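Local structure of H/ACA ribonucleoprotein complex non-core subunit NAF1 (2V3M) at residues T28-I33 and I62-D67; K37-N42 and V103-K108; R55-G60 and G72-V77. The protein is an RNA-binding assembly factor, represented here by its central Gar1-like domain, required for maturation of box H/ACA snoRNPs before GAR1 replaces it. All coordinates share one frame; numbering follows the deposited sequence.

Contact 1 (T28-I33 and I62-D67); sequences TIITPI and IFCLED
I30 lays its longer branch, CG1 and CD1, against the sulfur of C64, while three residues further on I33 presents its methyl branch to the rim of the F63 ring. F63 and C64 are consecutive in strand 62-65, so their side chains leave on opposite sides, and the two isoleucines meet them on different faces of the strand.

In the first pair both CG1 and CD1 of I30 lie alongside the thiol, with C64 SG 3.4 Å from I30 CG1. The cysteine torsion places SG between its backbone N and carbonyl carbon (chi1 59°), out to the side where the isoleucine chain passes. A small, polarisable thiol suits this buried spot, since it fills space much as a methyl group would.

The second pair is more angular. The side chains of I33 and F63 cross at about a right angle, and the contact is made at the edge of the ring, close to its plane. I33 CG2 straddles the CD2-CE2 side of the ring, 3.9 Å from F63 CE2. The ring gets there because its CG is anti to the carbonyl carbon (chi1 -67°), which swings it back toward the isoleucine although its CB does not aim at that strand. F63 also touches I71 of strand 70-73.

Strands 30-40 and 62-65 flank strand 108-112 in the antiparallel sheet of the Gar1-like domain; that middle strand forms backbone bonds with both, and I30 also packs on F110. I30 and E66 have their CA atoms 7.9 Å apart. With only carbon and sulfur surfaces touching, the side-chain contact implies hydrophobic burial and dispersion, while directional bonding is left to the intervening strand.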
ATOM      1  N   THR A  28     -23.646   4.345  16.796  1.00 29.05           N
ATOM      2  CA  THR A  28     -23.887   4.061  15.421  1.00 29.06           C
ATOM      3  C   THR A  28     -23.370   2.664  15.083  1.00 29.14           C
ATOM      4  O   THR A  28     -22.558   2.111  15.832  1.00 29.13           O
ATOM      5  CB  THR A  28     -23.429   5.175  14.450  1.00 29.62           C
ATOM      6  OG1 THR A  28     -22.049   5.489  14.576  1.00 29.17           O
ATOM      7  CG2 THR A  28     -24.198   6.391  14.644  1.00 28.99           C
ATOM      8  N   ILE A  29     -23.875   2.089  13.987  1.00 28.86           N
ATOM      9  CA  ILE A  29     -23.485   0.761  13.547  1.00 28.31           C
ATOM     10  C   ILE A  29     -22.175   0.829  12.821  1.00 28.09           C
ATOM     11  O   ILE A  29     -21.929   1.723  12.040  1.00 28.23           O
ATOM     12  CB  ILE A  29     -24.607   0.086  12.747  1.00 28.40           C
ATOM     13  CG1 ILE A  29     -25.865   0.187  13.606  1.00 28.07           C
ATOM     14  CG2 ILE A  29     -24.221  -1.350  12.371  1.00 28.11           C
ATOM     15  CD1 ILE A  29     -27.035  -0.524  13.216  1.00 26.54           C
ATOM     16  N   ILE A  30     -21.336  -0.120  13.173  1.00 27.80           N
ATOM     17  CA  ILE A  30     -20.006  -0.276  12.660  1.00 27.36           C
ATOM     18  C   ILE A  30     -20.047  -1.637  11.937  1.00 27.39           C
ATOM     19  O   ILE A  30     -20.717  -2.578  12.417  1.00 27.25           O
ATOM     20  CB  ILE A  30     -19.035  -0.220  13.875  1.00 27.50           C
ATOM     21  CG1 ILE A  30     -17.974   0.803  13.657  1.00 28.37           C
ATOM     22  CG2 ILE A  30     -18.238  -1.441  14.106  1.00 27.57           C
ATOM     23  CD1 ILE A  30     -18.402   2.052  13.889  1.00 29.39           C
ATOM     24  N   THR A  31     -19.408  -1.757  10.778  1.00 26.44           N
ATOM     25  CA  THR A  31     -19.428  -3.051  10.057  1.00 26.41           C
ATOM     26  C   THR A  31     -18.019  -3.520   9.630  1.00 25.73           C
ATOM     27  O   THR A  31     -17.327  -2.747   8.966  1.00 25.44           O
ATOM     28  CB  THR A  31     -20.269  -2.865   8.833  1.00 26.60           C
ATOM     29  OG1 THR A  31     -21.588  -2.778   9.264  1.00 27.80           O
ATOM     30  CG2 THR A  31     -20.154  -4.039   7.821  1.00 27.10           C
ATOM     31  N   PRO A  32     -17.620  -4.763   9.983  1.00 25.38           N
ATOM     32  CA  PRO A  32     -16.255  -5.195   9.686  1.00 25.71           C
ATOM     33  C   PRO A  32     -16.019  -5.106   8.166  1.00 26.21           C
ATOM     34  O   PRO A  32     -16.943  -5.355   7.389  1.00 26.70           O
ATOM     35  CB  PRO A  32     -16.208  -6.629  10.216  1.00 25.13           C
ATOM     36  CG  PRO A  32     -17.616  -7.066  10.214  1.00 25.35           C
ATOM     37  CD  PRO A  32     -18.404  -5.834  10.612  1.00 25.21           C
ATOM     38  N   ILE A  33     -14.843  -4.678   7.746  1.00 26.13           N
ATOM     39  CA  ILE A  33     -14.636  -4.490   6.351  1.00 26.87           C
ATOM     40  C   ILE A  33     -13.278  -5.062   5.877  1.00 27.84           C
ATOM     41  O   ILE A  33     -13.168  -5.425   4.722  1.00 27.67           O
ATOM     42  CB  ILE A  33     -14.742  -2.968   6.015  1.00 26.99           C
ATOM     43  CG1 ILE A  33     -14.929  -2.747   4.518  1.00 28.30           C
ATOM     44  CG2 ILE A  33     -13.506  -2.191   6.432  1.00 26.32           C
ATOM     45  CD1 ILE A  33     -16.361  -3.112   4.031  1.00 30.72           C
ATOM     46  N   ILE A  62     -16.845   6.113   5.732  1.00 31.54           N
ATOM     47  CA  ILE A  62     -15.767   6.328   6.732  1.00 30.07           C
ATOM     48  C   ILE A  62     -15.299   5.051   7.412  1.00 29.61           C
ATOM     49  O   ILE A  62     -16.129   4.321   7.989  1.00 28.70           O
ATOM     50  CB  ILE A  62     -16.217   7.128   7.914  1.00 30.07           C
ATOM     51  CG1 ILE A  62     -17.109   8.362   7.604  1.00 29.97           C
ATOM     52  CG2 ILE A  62     -15.021   7.476   8.755  1.00 29.27           C
ATOM     53  CD1 ILE A  62     -17.075   8.922   6.240  1.00 31.75           C
ATOM     54  N   PHE A  63     -13.983   4.816   7.384  1.00 29.09           N
ATOM     55  CA  PHE A  63     -13.365   3.697   8.049  1.00 28.42           C
ATOM     56  C   PHE A  63     -13.001   4.076   9.475  1.00 28.30           C
ATOM     57  O   PHE A  63     -12.630   5.235   9.720  1.00 28.93           O
ATOM     58  CB  PHE A  63     -12.134   3.355   7.271  1.00 28.23           C
ATOM     59  CG  PHE A  63     -12.421   2.837   5.918  1.00 29.29           C
ATOM     60  CD1 PHE A  63     -12.645   3.709   4.866  1.00 30.34           C
ATOM     61  CD2 PHE A  63     -12.415   1.469   5.645  1.00 29.56           C
ATOM     62  CE1 PHE A  63     -12.896   3.195   3.566  1.00 31.66           C
ATOM     63  CE2 PHE A  63     -12.669   0.975   4.378  1.00 28.81           C
ATOM     64  CZ  PHE A  63     -12.919   1.815   3.355  1.00 30.24           C
ATOM     65  N   CYS A  64     -13.067   3.099  10.374  1.00 27.26           N
ATOM     66  CA  CYS A  64     -12.612   3.230  11.780  1.00 27.00           C
ATOM     67  C   CYS A  64     -12.119   1.896  12.317  1.00 26.60           C
ATOM     68  O   CYS A  64     -12.325   0.909  11.682  1.00 26.86           O
ATOM     69  CB  CYS A  64     -13.762   3.691  12.670  1.00 26.84           C
ATOM     70  SG  CYS A  64     -15.266   2.563  12.687  1.00 26.95           S
ATOM     71  N   LEU A  65     -11.483   1.887  13.467  1.00 25.97           N
ATOM     72  CA  LEU A  65     -11.074   0.677  14.097  1.00 25.89           C
ATOM     73  C   LEU A  65     -12.279   0.208  14.890  1.00 25.68           C
ATOM     74  O   LEU A  65     -13.252   0.898  14.891  1.00 27.26           O
ATOM     75  CB  LEU A  65      -9.839   0.971  14.968  1.00 25.72           C
ATOM     76  CG  LEU A  65      -8.462   0.914  14.253  1.00 25.94           C
ATOM     77  CD1 LEU A  65      -8.537   0.612  12.789  1.00 22.11           C
ATOM     78  CD2 LEU A  65      -7.693   2.144  14.514  1.00 28.03           C
ATOM     79  N   GLU A  66     -12.210  -0.930  15.565  1.00 25.32           N
ATOM     80  CA  GLU A  66     -13.239  -1.396  16.505  1.00 24.05           C
ATOM     81  C   GLU A  66     -13.476  -0.458  17.644  1.00 23.87           C
ATOM     82  O   GLU A  66     -14.545  -0.449  18.219  1.00 23.57           O
ATOM     83  CB  GLU A  66     -12.843  -2.745  17.061  1.00 23.71           C
ATOM     84  CG  GLU A  66     -13.973  -3.552  17.496  1.00 24.90           C
ATOM     85  CD  GLU A  66     -13.603  -4.997  17.719  1.00 26.36           C
ATOM     86  OE1 GLU A  66     -14.511  -5.800  17.855  1.00 25.52           O
ATOM     87  OE2 GLU A  66     -12.400  -5.341  17.744  1.00 30.42           O
ATOM     88  N   ASP A  67     -12.480   0.303  18.070  1.00 23.92           N
ATOM     89  CA  ASP A  67     -12.773   1.184  19.219  1.00 24.00           C
ATOM     90  C   ASP A  67     -13.327   2.515  18.729  1.00 24.20           C
ATOM     91  O   ASP A  67     -13.357   3.515  19.435  1.00 24.46           O
ATOM     92  CB  ASP A  67     -11.563   1.431  20.095  1.00 23.58           C
ATOM     93  CG  ASP A  67     -10.390   2.042  19.339  1.00 25.05           C
ATOM     94  OD1 ASP A  67     -10.493   2.223  18.105  1.00 27.14           O
ATOM     95  OD2 ASP A  67      -9.330   2.305  19.988  1.00 24.91           O
TER

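Contact 2 (K37-N42 and V103-K108); sequences KSAFEN and VRLGEK. With SO4 (sulfate ion), chain G.
L105 reaches over to the backbone of K37 and S38 from a tight turn. Its CB sets off beside strand 30-40 and the side chain bends toward it at CG, which rests 3.8 Å from K37 O and only slightly farther from the carbonyl carbon. The CD1 branch carries on along the strand, 4.1 Å from S38 N, and ends 4.4 Å from A39 CB. A leucine fits because its apolar chain covers the K37-S38 peptide. On the strand, K37 and S38 both pair with I45, forming a classic beta bulge. A39, whose short side chain faces the turn, touches L105 and also F98 of helix 95-102.

On the turn itself, R104 and E107 form a salt bridge, R104 NH1 lying 2.7 Å from E107 OE1, and R104 has a second acidic partner in D67. G106 and E107 bond through their backbone to L36, which ties the turn to the strand. The S38 side chain leaves on the other side, where its OG is hydrogen-bonded to S38 OG of the second subunit. Where the strand has ended, E41 N donates to O4 of a sulfate ion, probably from the crystallisation liquor, at 2.7 Å.

R104 to E107 make a type II beta turn, with G106 at its third position, where the positive phi (103°) suits a residue without CB. The turn leads into strand 108-112 of the Gar1-like sheet.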
ATOM      1  N   LYS A  37      -3.518  -2.863   6.991  1.00 26.82           N
ATOM      2  CA  LYS A  37      -2.279  -3.544   6.624  1.00 27.01           C
ATOM      3  C   LYS A  37      -1.065  -2.670   6.405  1.00 27.70           C
ATOM      4  O   LYS A  37       0.016  -3.143   6.546  1.00 27.59           O
ATOM      5  CB  LYS A  37      -2.509  -4.385   5.438  1.00 27.41           C
ATOM      6  CG  LYS A  37      -3.367  -5.607   5.790  1.00 28.47           C
ATOM      7  CD  LYS A  37      -2.596  -6.615   6.558  1.00 29.19           C
ATOM      8  CE  LYS A  37      -3.244  -7.975   6.464  1.00 32.06           C
ATOM      9  NZ  LYS A  37      -2.461  -8.975   7.330  1.00 32.13           N
ATOM     10  N   SER A  38      -1.245  -1.376   6.144  1.00 28.45           N
ATOM     11  CA  SER A  38      -0.129  -0.546   5.822  1.00 28.64           C
ATOM     12  C   SER A  38      -0.292   0.984   6.039  1.00 28.80           C
ATOM     13  O   SER A  38      -1.382   1.526   5.993  1.00 29.43           O
ATOM     14  CB  SER A  38       0.247  -0.786   4.387  1.00 28.45           C
ATOM     15  OG  SER A  38       1.570  -0.359   4.255  1.00 28.25           O
ATOM     16  N   ALA A  39       0.834   1.670   6.275  1.00 28.35           N
ATOM     17  CA  ALA A  39       0.822   3.096   6.520  1.00 26.65           C
ATOM     18  C   ALA A  39       2.123   3.676   6.073  1.00 25.93           C
ATOM     19  O   ALA A  39       3.165   3.531   6.737  1.00 25.99           O
ATOM     20  CB  ALA A  39       0.561   3.377   7.984  1.00 25.99           C
ATOM     21  N   PHE A  40       2.060   4.305   4.912  1.00 25.64           N
ATOM     22  CA  PHE A  40       3.207   5.079   4.398  1.00 25.51           C
ATOM     23  C   PHE A  40       2.709   6.360   3.738  1.00 26.19           C
ATOM     24  O   PHE A  40       1.618   6.400   3.131  1.00 27.40           O
ATOM     25  CB  PHE A  40       3.984   4.241   3.427  1.00 24.18           C
ATOM     26  CG  PHE A  40       3.190   3.867   2.238  1.00 23.76           C
ATOM     27  CD1 PHE A  40       3.256   4.630   1.059  1.00 23.20           C
ATOM     28  CD2 PHE A  40       2.329   2.823   2.289  1.00 22.32           C
ATOM     29  CE1 PHE A  40       2.448   4.326  -0.037  1.00 21.16           C
ATOM     30  CE2 PHE A  40       1.580   2.489   1.213  1.00 22.41           C
ATOM     31  CZ  PHE A  40       1.649   3.262   0.032  1.00 22.65           C
ATOM     32  N   GLU A  41       3.472   7.399   3.915  1.00 26.61           N
ATOM     33  CA  GLU A  41       3.240   8.660   3.271  1.00 27.72           C
ATOM     34  C   GLU A  41       1.855   9.134   3.420  1.00 27.62           C
ATOM     35  O   GLU A  41       1.185   9.375   2.453  1.00 27.75           O
ATOM     36  CB  GLU A  41       3.626   8.597   1.808  1.00 27.43           C
ATOM     37  CG  GLU A  41       5.071   9.141   1.619  1.00 30.22           C
ATOM     38  CD  GLU A  41       5.489   9.096   0.152  1.00 31.57           C
ATOM     39  OE1 GLU A  41       6.242  10.001  -0.298  1.00 32.01           O
ATOM     40  OE2 GLU A  41       5.026   8.146  -0.532  1.00 31.70           O
ATOM     41  N   ASN A  42       1.433   9.265   4.656  1.00 28.11           N
ATOM     42  CA  ASN A  42       0.063   9.644   4.936  1.00 28.64           C
ATOM     43  C   ASN A  42      -0.958   8.791   4.228  1.00 29.13           C
ATOM     44  O   ASN A  42      -2.148   9.139   4.298  1.00 30.72           O
ATOM     45  CB  ASN A  42      -0.223  11.104   4.629  1.00 28.44           C
ATOM     46  CG  ASN A  42       0.511  12.046   5.528  1.00 30.76           C
ATOM     47  OD1 ASN A  42       0.629  11.868   6.753  1.00 33.65           O
ATOM     48  ND2 ASN A  42       1.005  13.085   4.927  1.00 33.26           N
ATOM     49  N   VAL A 103       1.169   2.486  14.050  1.00 27.14           N
ATOM     50  CA  VAL A 103       1.507   1.615  15.118  1.00 26.44           C
ATOM     51  C   VAL A 103       0.409   0.539  15.413  1.00 26.55           C
ATOM     52  O   VAL A 103       0.596  -0.394  16.211  1.00 26.59           O
ATOM     53  CB  VAL A 103       1.726   2.543  16.278  1.00 26.15           C
ATOM     54  CG1 VAL A 103       1.193   1.957  17.604  1.00 26.94           C
ATOM     55  CG2 VAL A 103       3.149   2.888  16.306  1.00 26.15           C
ATOM     56  N   ARG A 104      -0.747   0.656  14.789  1.00 25.89           N
ATOM     57  CA  ARG A 104      -1.779  -0.308  15.040  1.00 25.20           C
ATOM     58  C   ARG A 104      -2.078  -1.226  13.879  1.00 25.38           C
ATOM     59  O   ARG A 104      -3.201  -1.708  13.824  1.00 25.26           O
ATOM     60  CB  ARG A 104      -3.023   0.457  15.291  1.00 25.79           C
ATOM     61  CG  ARG A 104      -3.008   1.262  16.599  1.00 25.55           C
ATOM     62  CD  ARG A 104      -4.272   0.932  17.256  1.00 25.16           C
ATOM     63  NE  ARG A 104      -5.084   2.082  17.525  1.00 26.35           N
ATOM     64  CZ  ARG A 104      -6.365   2.007  17.848  1.00 27.06           C
ATOM     65  NH1 ARG A 104      -7.017   0.840  17.892  1.00 24.12           N
ATOM     66  NH2 ARG A 104      -7.004   3.112  18.093  1.00 27.99           N
ATOM     67  N   LEU A 105      -1.125  -1.426  12.951  1.00 24.59           N
ATOM     68  CA  LEU A 105      -1.249  -2.355  11.876  1.00 24.60           C
ATOM     69  C   LEU A 105      -1.747  -3.702  12.327  1.00 25.13           C
ATOM     70  O   LEU A 105      -1.315  -4.176  13.375  1.00 25.60           O
ATOM     71  CB  LEU A 105       0.096  -2.538  11.265  1.00 24.86           C
ATOM     72  CG  LEU A 105       0.413  -1.642  10.064  1.00 26.39           C
ATOM     73  CD1 LEU A 105      -0.487  -0.334  10.046  1.00 27.60           C
ATOM     74  CD2 LEU A 105       1.917  -1.400  10.051  1.00 23.65           C
ATOM     75  N   GLY A 106      -2.676  -4.323  11.564  1.00 25.18           N
ATOM     76  CA  GLY A 106      -3.104  -5.710  11.830  1.00 23.86           C
ATOM     77  C   GLY A 106      -4.452  -5.799  12.513  1.00 23.81           C
ATOM     78  O   GLY A 106      -5.035  -6.886  12.591  1.00 23.04           O
ATOM     79  N   GLU A 107      -4.933  -4.662  13.040  1.00 24.25           N
ATOM     80  CA  GLU A 107      -6.240  -4.551  13.705  1.00 24.71           C
ATOM     81  C   GLU A 107      -7.314  -4.547  12.656  1.00 25.66           C
ATOM     82  O   GLU A 107      -7.077  -4.034  11.517  1.00 25.78           O
ATOM     83  CB  GLU A 107      -6.404  -3.263  14.471  1.00 24.22           C
ATOM     84  CG  GLU A 107      -5.783  -3.280  15.790  1.00 26.50           C
ATOM     85  CD  GLU A 107      -6.104  -2.059  16.676  1.00 27.72           C
ATOM     86  OE1 GLU A 107      -7.190  -1.491  16.540  1.00 27.34           O
ATOM     87  OE2 GLU A 107      -5.261  -1.686  17.552  1.00 29.01           O
ATOM     88  N   LYS A 108      -8.488  -5.092  13.023  1.00 25.65           N
ATOM     89  CA  LYS A 108      -9.625  -5.149  12.116  1.00 26.74           C
ATOM     90  C   LYS A 108     -10.183  -3.792  11.782  1.00 27.70           C
ATOM     91  O   LYS A 108     -10.349  -2.993  12.677  1.00 29.86           O
ATOM     92  CB  LYS A 108     -10.733  -5.930  12.712  1.00 26.63           C
ATOM     93  CG  LYS A 108     -10.560  -7.387  12.550  1.00 28.02           C
ATOM     94  CD  LYS A 108     -11.666  -8.025  13.270  1.00 32.49           C
ATOM     95  CE  LYS A 108     -11.705  -9.571  12.970  1.00 36.66           C
ATOM     96  NZ  LYS A 108     -11.519  -9.870  11.424  1.00 37.60           N
TER
HETATM   97  S   SO4 G1221       6.091   7.214   5.809  1.00110.08           S
HETATM   98  O1  SO4 G1221       6.325   7.106   4.365  1.00111.06           O
HETATM   99  O2  SO4 G1221       5.761   5.893   6.370  1.00109.44           O
HETATM  100  O3  SO4 G1221       7.258   7.737   6.499  1.00109.85           O
HETATM  101  O4  SO4 G1221       5.032   8.208   5.994  1.00111.65           O

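Contact 3 (R55-G60 and G72-V77); sequences RVLKEG and GMLTEV
M73 and L74 both turn their CG opposite the backbone N, with chi1 at -158° and 179°, yet as successive residues they reach different parts of the 55-60 loop. M73, which is selenomethionine in this crystal, brings its CG over the backbone of G60, 3.7 Å from G60 CA, before the chain bends at its next two torsions. L74 has its CB turned toward the loop. Its CD2 methyl reaches K58 O at 4.1 Å and comes within 4.5 Å of L57 CG, so one branch touches both a peptide oxygen and an apolar side chain.

Each residue type has a clear reason to be here. G60 has a positive phi (78°), at which a CB would press on the carbonyl oxygen of E59. L57 also turns its CB toward the other segment, and its CG makes a loose apolar touch with L74, whereas K58 has its CB turned away, and it is its carbonyl oxygen that meets L74. T75 OG1 bonds weakly to M73 O at 3.5 Å and accepts a hydrogen bond from K89 N.

The contact lies at the surface, where the loop between strands 43-48 and 62-65 folds over the passage from strand 70-73 to strand 76-78. L57 and L74 both pack on F63 of strand 62-65 and on Y86 of strand 85-89, linking two parts of the sheet. T75 and E76 face R87 in a classic beta bulge; E76 pairs with the R87 side chain and also bonds to G79 of the second subunit.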
ATOM      1  N   ARG A  55     -20.675  -5.938   4.041  1.00 52.24           N
ATOM      2  CA  ARG A  55     -19.607  -5.061   3.536  1.00 51.11           C
ATOM      3  C   ARG A  55     -20.013  -4.128   2.304  1.00 51.59           C
ATOM      4  O   ARG A  55     -19.358  -4.179   1.206  1.00 51.17           O
ATOM      5  CB  ARG A  55     -18.349  -5.903   3.243  1.00 51.45           C
ATOM      6  CG  ARG A  55     -18.272  -7.295   3.895  1.00 49.33           C
ATOM      7  CD  ARG A  55     -18.405  -8.345   2.821  1.00 45.73           C
ATOM      8  NE  ARG A  55     -19.503  -7.999   1.911  1.00 44.81           N
ATOM      9  CZ  ARG A  55     -20.715  -8.566   1.897  1.00 43.99           C
ATOM     10  NH1 ARG A  55     -21.024  -9.553   2.746  1.00 42.85           N
ATOM     11  NH2 ARG A  55     -21.619  -8.151   1.014  1.00 42.32           N
ATOM     12  N   VAL A  56     -21.063  -3.286   2.515  1.00 50.47           N
ATOM     13  CA  VAL A  56     -21.686  -2.434   1.474  1.00 49.41           C
ATOM     14  C   VAL A  56     -21.188  -0.975   1.496  1.00 47.90           C
ATOM     15  O   VAL A  56     -21.723  -0.124   2.213  1.00 47.14           O
ATOM     16  CB  VAL A  56     -23.213  -2.463   1.560  1.00 49.84           C
ATOM     17  CG1 VAL A  56     -23.858  -1.886   0.265  1.00 50.66           C
ATOM     18  CG2 VAL A  56     -23.704  -3.892   1.840  1.00 50.97           C
ATOM     19  N   LEU A  57     -20.200  -0.705   0.639  1.00 46.15           N
ATOM     20  CA  LEU A  57     -19.352   0.469   0.687  1.00 44.61           C
ATOM     21  C   LEU A  57     -19.838   1.541  -0.260  1.00 45.32           C
ATOM     22  O   LEU A  57     -20.411   1.222  -1.318  1.00 45.17           O
ATOM     23  CB  LEU A  57     -17.971   0.028   0.241  1.00 44.86           C
ATOM     24  CG  LEU A  57     -16.639   0.775   0.232  1.00 42.30           C
ATOM     25  CD1 LEU A  57     -16.297   1.481   1.511  1.00 40.55           C
ATOM     26  CD2 LEU A  57     -15.677  -0.289   0.038  1.00 40.35           C
ATOM     27  N   LYS A  58     -19.605   2.809   0.128  1.00 45.33           N
ATOM     28  CA  LYS A  58     -20.027   4.015  -0.635  1.00 45.19           C
ATOM     29  C   LYS A  58     -18.807   4.894  -1.060  1.00 44.79           C
ATOM     30  O   LYS A  58     -17.703   4.615  -0.665  1.00 45.29           O
ATOM     31  CB  LYS A  58     -20.966   4.817   0.251  1.00 44.92           C
ATOM     32  CG  LYS A  58     -22.073   5.514  -0.440  1.00 45.34           C
ATOM     33  CD  LYS A  58     -23.141   4.490  -0.915  1.00 48.68           C
ATOM     34  CE  LYS A  58     -24.184   4.114   0.145  1.00 47.33           C
ATOM     35  NZ  LYS A  58     -25.531   3.931  -0.458  1.00 44.58           N
ATOM     36  N   GLU A  59     -18.988   5.933  -1.874  1.00 44.61           N
ATOM     37  CA  GLU A  59     -17.946   6.976  -1.995  1.00 43.83           C
ATOM     38  C   GLU A  59     -18.125   7.752  -0.719  1.00 43.10           C
ATOM     39  O   GLU A  59     -19.270   7.984  -0.325  1.00 44.08           O
ATOM     40  CB  GLU A  59     -18.244   7.952  -3.137  1.00 43.58           C
ATOM     41  CG  GLU A  59     -17.051   8.846  -3.482  1.00 44.37           C
ATOM     42  CD  GLU A  59     -17.394  10.357  -3.549  1.00 48.49           C
ATOM     43  OE1 GLU A  59     -16.775  11.091  -2.728  1.00 50.94           O
ATOM     44  OE2 GLU A  59     -18.235  10.818  -4.399  1.00 42.98           O
ATOM     45  N   GLY A  60     -17.073   8.204  -0.064  1.00 41.51           N
ATOM     46  CA  GLY A  60     -17.364   8.950   1.168  1.00 40.58           C
ATOM     47  C   GLY A  60     -17.733   8.051   2.372  1.00 40.32           C
ATOM     48  O   GLY A  60     -18.378   8.499   3.344  1.00 40.33           O
ATOM     49  N   GLY A  72     -10.492   7.354   8.310  1.00 30.06           N
ATOM     50  CA  GLY A  72     -10.766   8.461   7.379  1.00 29.06           C
ATOM     51  C   GLY A  72     -11.585   7.945   6.189  1.00 29.40           C
ATOM     52  O   GLY A  72     -12.314   6.930   6.216  1.00 29.54           O
HETATM   53  N   MSE A  73     -11.526   8.689   5.107  1.00 29.51           N
HETATM   54  CA  MSE A  73     -12.538   8.495   4.077  1.00 28.03           C
HETATM   55  C   MSE A  73     -11.916   7.837   2.904  1.00 28.32           C
HETATM   56  O   MSE A  73     -10.729   8.069   2.588  1.00 28.87           O
HETATM   57  CB  MSE A  73     -12.930   9.786   3.586  1.00 27.05           C
HETATM   58  CG  MSE A  73     -14.215   9.691   2.983  1.00 28.15           C
HETATM   59 SE   MSE A  73     -14.760  10.821   4.388  0.50 30.02          SE
HETATM   60  CE  MSE A  73     -15.930  12.100   3.673  1.00 26.36           C
ATOM     61  N   LEU A  74     -12.677   7.009   2.212  1.00 27.69           N
ATOM     62  CA  LEU A  74     -12.082   6.207   1.105  1.00 26.53           C
ATOM     63  C   LEU A  74     -11.476   7.055  -0.012  1.00 26.80           C
ATOM     64  O   LEU A  74     -12.039   8.032  -0.490  1.00 27.10           O
ATOM     65  CB  LEU A  74     -13.145   5.379   0.430  1.00 26.33           C
ATOM     66  CG  LEU A  74     -12.672   4.528  -0.752  1.00 24.62           C
ATOM     67  CD1 LEU A  74     -11.782   3.434  -0.206  1.00 22.15           C
ATOM     68  CD2 LEU A  74     -13.779   3.818  -1.345  1.00 21.44           C
ATOM     69  N   THR A  75     -10.311   6.718  -0.476  1.00 26.65           N
ATOM     70  CA  THR A  75      -9.707   7.625  -1.428  1.00 26.07           C
ATOM     71  C   THR A  75      -9.557   6.873  -2.702  1.00 25.87           C
ATOM     72  O   THR A  75      -9.818   7.369  -3.772  1.00 25.11           O
ATOM     73  CB  THR A  75      -8.267   7.998  -1.065  1.00 26.82           C
ATOM     74  OG1 THR A  75      -8.216   8.591   0.227  1.00 29.28           O
ATOM     75  CG2 THR A  75      -7.716   9.037  -2.043  1.00 25.30           C
ATOM     76  N   GLU A  76      -9.071   5.652  -2.582  1.00 25.94           N
ATOM     77  CA  GLU A  76      -8.976   4.796  -3.724  1.00 25.19           C
ATOM     78  C   GLU A  76      -9.138   3.310  -3.442  1.00 25.61           C
ATOM     79  O   GLU A  76      -8.672   2.752  -2.405  1.00 25.30           O
ATOM     80  CB  GLU A  76      -7.634   4.983  -4.330  1.00 24.84           C
ATOM     81  CG  GLU A  76      -7.420   4.269  -5.587  1.00 23.77           C
ATOM     82  CD  GLU A  76      -5.935   4.320  -6.100  1.00 28.78           C
ATOM     83  OE1 GLU A  76      -5.016   4.808  -5.410  1.00 33.73           O
ATOM     84  OE2 GLU A  76      -5.587   3.851  -7.213  1.00 27.68           O
ATOM     85  N   VAL A  77      -9.788   2.662  -4.390  1.00 24.67           N
ATOM     86  CA  VAL A  77      -9.963   1.238  -4.352  1.00 24.45           C
ATOM     87  C   VAL A  77      -9.028   0.683  -5.394  1.00 25.32           C
ATOM     88  O   VAL A  77      -9.102   1.032  -6.568  1.00 26.13           O
ATOM     89  CB  VAL A  77     -11.387   0.796  -4.756  1.00 23.78           C
ATOM     90  CG1 VAL A  77     -11.473  -0.737  -4.745  1.00 21.16           C
ATOM     91  CG2 VAL A  77     -12.430   1.501  -3.837  1.00 23.95           C
TER

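In the fold
All three contacts draw on one antiparallel sheet. Contacts 1 and 3, with centres about 12 Å apart, are joined where strands 62-65 and 70-73 pair, through a probable hydrogen bond from F63 N to G72 O (2.9 Å). Contacts 1 and 2 share strand 30-40, and their centres are about 15 Å apart; a salt bridge between D67 OD2 and R104 NH2 (3.1 Å) fastens them. Contacts 2 and 3 lie on opposite sides of the chain's centre, about 17 Å between centres, and do not touch. Segments 72-77 and 103-108, and residues 65-67 of contact 1, fall in the RNA-binding region, while the sulfate sits by contact 2.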